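Local structure of cysteine hydrolase (Pseudomonas syringae pv. phaseolicola 1448A, 3IRV) at residues Val27-Gln31 with Thr147-Cys153; Tyr69-Ile73 with Asp101-Ile105. The protein probably acts as a hydrolase of the isochorismatase family, probably using a cysteine nucleophile as the related cysteine hydrolases do. One frame throughout, in Å; residues are numbered along the deposited sequence.

Interaction 1 of 2, residues Val27-Gln31 with Thr147-Cys153; sequences VVDMQ and TVTNVCC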
# COMPACT_ATOMS: atom_id res chain seq x y z
N VAL A 27 8.69 1.29 -14.86
CA VAL A 27 8.21 -0.01 -15.36
C VAL A 27 8.45 -1.05 -14.27
O VAL A 27 9.60 -1.46 -14.01
CB VAL A 27 8.96 -0.43 -16.65
CG1 VAL A 27 8.36 -1.70 -17.19
CG2 VAL A 27 8.90 0.70 -17.73
N VAL A 28 7.36 -1.44 -13.61
CA VAL A 28 7.49 -2.28 -12.41
C VAL A 28 7.55 -3.77 -12.74
O VAL A 28 6.55 -4.34 -13.23
CB VAL A 28 6.32 -2.01 -11.45
CG1 VAL A 28 6.50 -2.83 -10.15
CG2 VAL A 28 6.16 -0.49 -11.18
N ASP A 29 8.71 -4.38 -12.48
CA ASP A 29 8.86 -5.84 -12.41
C ASP A 29 8.38 -6.58 -13.67
O ASP A 29 7.77 -7.65 -13.57
CB ASP A 29 8.16 -6.37 -11.15
CG ASP A 29 8.86 -5.93 -9.87
OD1 ASP A 29 9.92 -5.27 -9.98
OD2 ASP A 29 8.32 -6.21 -8.78
N MET A 30 8.68 -6.02 -14.84
CA MET A 30 8.39 -6.74 -16.09
C MET A 30 9.48 -7.78 -16.40
O MET A 30 10.15 -7.75 -17.44
CB MET A 30 8.04 -5.78 -17.23
CG MET A 30 6.68 -5.06 -17.00
SD MET A 30 5.21 -6.15 -16.90
CE MET A 30 5.02 -6.48 -18.71
N GLN A 31 9.59 -8.73 -15.47
CA GLN A 31 10.64 -9.75 -15.46
C GLN A 31 10.07 -11.06 -15.95
O GLN A 31 8.84 -11.32 -15.85
CB GLN A 31 11.15 -9.93 -14.02
CG GLN A 31 11.87 -8.69 -13.46
CD GLN A 31 12.01 -8.76 -11.98
OE1 GLN A 31 11.15 -8.25 -11.25
NE2 GLN A 31 13.08 -9.43 -11.49
N THR A 147 3.64 -4.82 -13.16
CA THR A 147 2.88 -5.86 -12.44
C THR A 147 3.54 -6.02 -11.04
O THR A 147 4.74 -5.74 -10.91
CB THR A 147 2.89 -7.21 -13.27
OG1 THR A 147 1.84 -8.09 -12.83
CG2 THR A 147 4.25 -7.94 -13.13
N VAL A 148 2.83 -6.44 -9.97
CA VAL A 148 1.39 -6.73 -9.95
C VAL A 148 0.62 -5.49 -9.47
O VAL A 148 1.04 -4.81 -8.52
CB VAL A 148 1.11 -7.97 -9.04
CG1 VAL A 148 -0.36 -8.32 -9.00
CG2 VAL A 148 1.94 -9.18 -9.51
N THR A 149 -0.50 -5.20 -10.13
CA THR A 149 -1.22 -3.94 -9.91
C THR A 149 -1.34 -3.56 -8.45
O THR A 149 -0.97 -2.44 -8.07
CB THR A 149 -2.63 -3.97 -10.53
OG1 THR A 149 -2.50 -4.31 -11.93
CG2 THR A 149 -3.33 -2.62 -10.38
N ASN A 150 -1.86 -4.48 -7.64
CA ASN A 150 -2.21 -4.15 -6.25
C ASN A 150 -1.05 -4.38 -5.28
O ASN A 150 -1.17 -4.07 -4.08
CB ASN A 150 -3.40 -4.98 -5.79
CG ASN A 150 -3.11 -6.46 -5.82
OD1 ASN A 150 -2.62 -6.99 -6.84
ND2 ASN A 150 -3.43 -7.15 -4.74
N VAL A 151 0.05 -4.94 -5.79
CA VAL A 151 1.13 -5.34 -4.91
C VAL A 151 2.32 -4.42 -5.18
O VAL A 151 2.37 -3.34 -4.60
CB VAL A 151 1.48 -6.83 -5.01
CG1 VAL A 151 2.47 -7.20 -3.90
CG2 VAL A 151 0.21 -7.72 -4.88
N CYS A 152 3.23 -4.79 -6.07
CA CYS A 152 4.39 -3.92 -6.31
C CYS A 152 4.02 -2.58 -6.95
O CYS A 152 4.59 -1.55 -6.60
CB CYS A 152 5.41 -4.60 -7.18
SG CYS A 152 6.07 -6.06 -6.33
N CYS A 153 3.07 -2.57 -7.90
CA CYS A 153 2.69 -1.30 -8.53
C CYS A 153 2.04 -0.38 -7.48
O CYS A 153 2.50 0.76 -7.26
CB CYS A 153 1.75 -1.52 -9.72
SG CYS A 153 2.57 -2.58 -10.92
O HOH W 1 6.04 -7.77 -8.92
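Val28 and Thr147 bury more surface here than any other residues. Strands 23-28 and 141-147 are parallel neighbours, and the one hydrogen bond between the two segments runs from Thr147 N to Val28 O (3.0 Å). Beta-branched Val28 suits a buried strand. It points toward the other segment and packs against the start of helix 149-162, its CG1 3.6 Å from Cys152 CB and its CB 3.8 Å from Cys153 SG. The peptide bond between Thr147 and Val148 is cis, and Val148 then serves as N-cap of that helix. Thr147 OG1 hydrogen-bonds to Ala175 O, while its methyl CG2 lies 4.3 Å from Met30 SD, so threonine serves both a polar and an apolar neighbour.

Asp29, just past the strand, has its CA-to-CB bond toward the other segment, and its OD2 lies 3.3 Å from Cys152 SG. A water donates hydrogen bonds to Asp29 OD2 (2.8 Å) and to Thr147 O (3.1 Å), while Lys119 forms a salt bridge with Asp29. An acid, a lysine and a helix-borne cysteine beside a cis peptide match the Asp-Lys-Cys triad of related cysteine hydrolases, consistent with Cys152 as nucleophile and Asp29 as the base that activates it in relatives.

Interaction 2 of 2, residues Tyr69-Ile73 with Asp101-Ile105; sequences YLRHI and DVEVI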
# COMPACT_ATOMS: atom_id res chain seq x y z
N TYR A 69 13.38 1.03 -14.93
CA TYR A 69 12.83 -0.31 -14.72
C TYR A 69 13.09 -0.73 -13.28
O TYR A 69 14.19 -0.55 -12.79
CB TYR A 69 13.53 -1.32 -15.61
CG TYR A 69 13.31 -1.14 -17.09
CD1 TYR A 69 12.42 -1.99 -17.76
CD2 TYR A 69 14.02 -0.16 -17.84
CE1 TYR A 69 12.21 -1.87 -19.15
CE2 TYR A 69 13.82 -0.04 -19.22
CZ TYR A 69 12.91 -0.90 -19.87
OH TYR A 69 12.75 -0.74 -21.26
N LEU A 70 12.08 -1.29 -12.62
CA LEU A 70 12.30 -1.91 -11.31
C LEU A 70 12.41 -3.42 -11.54
O LEU A 70 11.70 -3.99 -12.39
CB LEU A 70 11.10 -1.69 -10.39
CG LEU A 70 10.76 -0.23 -10.12
CD1 LEU A 70 9.63 -0.17 -9.12
CD2 LEU A 70 11.99 0.55 -9.64
N ARG A 71 13.31 -4.06 -10.79
CA ARG A 71 13.39 -5.52 -10.79
C ARG A 71 13.39 -6.01 -9.36
O ARG A 71 14.12 -5.47 -8.52
CB ARG A 71 14.69 -5.99 -11.46
CG ARG A 71 14.85 -5.50 -12.91
CD ARG A 71 16.09 -6.12 -13.59
NE ARG A 71 17.31 -5.88 -12.80
CZ ARG A 71 18.53 -6.28 -13.15
NH1 ARG A 71 18.69 -6.96 -14.28
NH2 ARG A 71 19.58 -6.03 -12.36
N HIS A 72 12.57 -7.03 -9.08
CA HIS A 72 12.57 -7.65 -7.77
C HIS A 72 13.62 -8.75 -7.80
O HIS A 72 13.45 -9.76 -8.50
CB HIS A 72 11.19 -8.21 -7.46
CG HIS A 72 10.99 -8.58 -6.02
ND1 HIS A 72 9.77 -8.95 -5.50
CD2 HIS A 72 11.86 -8.59 -4.98
CE1 HIS A 72 9.90 -9.19 -4.21
NE2 HIS A 72 11.16 -8.99 -3.87
N ILE A 73 14.71 -8.54 -7.07
CA ILE A 73 15.87 -9.43 -7.11
C ILE A 73 16.46 -9.49 -5.70
O ILE A 73 16.64 -8.44 -5.04
CB ILE A 73 16.94 -8.88 -8.07
CG1 ILE A 73 16.45 -8.89 -9.53
CG2 ILE A 73 18.22 -9.76 -7.99
CD1 ILE A 73 17.50 -8.45 -10.53
N ASP A 101 15.29 -16.01 -14.79
CA ASP A 101 13.98 -15.38 -14.89
C ASP A 101 13.84 -14.03 -14.19
O ASP A 101 12.77 -13.39 -14.31
CB ASP A 101 12.85 -16.34 -14.52
CG ASP A 101 12.58 -17.38 -15.63
OD1 ASP A 101 13.18 -17.30 -16.74
OD2 ASP A 101 11.77 -18.29 -15.39
N VAL A 102 14.89 -13.57 -13.51
CA VAL A 102 14.81 -12.21 -12.93
C VAL A 102 15.06 -11.12 -13.97
O VAL A 102 14.90 -9.93 -13.69
CB VAL A 102 15.76 -11.96 -11.72
CG1 VAL A 102 15.47 -12.94 -10.58
CG2 VAL A 102 17.24 -11.99 -12.14
N GLU A 103 15.49 -11.51 -15.17
CA GLU A 103 15.77 -10.51 -16.22
C GLU A 103 14.49 -9.93 -16.80
O GLU A 103 13.47 -10.62 -16.92
CB GLU A 103 16.60 -11.15 -17.34
CG GLU A 103 17.93 -11.76 -16.88
CD GLU A 103 18.93 -10.73 -16.30
OE1 GLU A 103 18.86 -9.52 -16.66
OE2 GLU A 103 19.79 -11.14 -15.47
N VAL A 104 14.55 -8.64 -17.18
CA VAL A 104 13.45 -7.99 -17.90
C VAL A 104 13.19 -8.69 -19.24
O VAL A 104 14.13 -9.10 -19.93
CB VAL A 104 13.74 -6.49 -18.12
CG1 VAL A 104 12.67 -5.82 -19.00
CG2 VAL A 104 13.88 -5.76 -16.75
N ILE A 105 11.91 -8.85 -19.59
CA ILE A 105 11.56 -9.48 -20.85
C ILE A 105 12.15 -8.75 -22.06
O ILE A 105 12.24 -7.52 -22.10
CB ILE A 105 10.03 -9.64 -21.02
CG1 ILE A 105 9.31 -8.29 -20.95
CG2 ILE A 105 9.48 -10.56 -19.96
CD1 ILE A 105 7.79 -8.44 -21.30
O HOH W 2 17.15 -7.43 -16.78
O HOH W 3 21.00 -9.03 -14.28
O HOH W 4 21.16 -7.95 -16.35
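No direct hydrogen bond joins strand end 69-73 to loop 101-105; apolar packing, one salt bridge and water do the work. Among the apolar contacts, the small branched side chains of Val104 and Val102 fit against Tyr69 and Ile73: Tyr69 CE1 lies 4.0 Å from Val104 CG1, and Ile73 CG1 is 3.8 Å from Val102 CB. Arg71 takes part in both kinds of contact: its aliphatic CD sits 3.9 Å from Val104 CG2, whereas its charged tip meets exposed Glu103.

There Arg71 NH1 forms a rather long salt bridge with Glu103 OE1 (3.5 Å). Three waters bridge the pair, one through a weak bond to NH1; another also accepts from Val104 N (2.9 Å). The stronger partner of Arg71 lies outside the segments: NE forms a salt bridge with Asp118 OD1.

Strand 66-72 runs between strands 23-28 and 115-119 in the parallel sheet. Tyr69 also packs on helix 50-62, the side chain of Ile105 packs on helices 32-35 and 50-62, and the loop leads on to strand 115-119.

Overall arrangement
Both contacts reach the same parallel sheet at the core of the isochorismatase domain, with centres about 10 Å apart. In chain order the segments run 27-31, 69-73, 101-105 and 147-153, so both segments of interaction 2 fall between those of interaction 1. Strands 23-28 and 66-72 are neighbours, and Val27 O probably accepts a hydrogen bond from Leu70 N (2.9 Å). Gln31 then ties the two contacts together, its side chain binding His72 N and Val102 O. Interaction 1 lies near the centre of the chain and brings together the probable catalytic Asp29 and Cys152, with Lys119 beside them, while interaction 2, farther out, fastens a loop to the adjoining strand end.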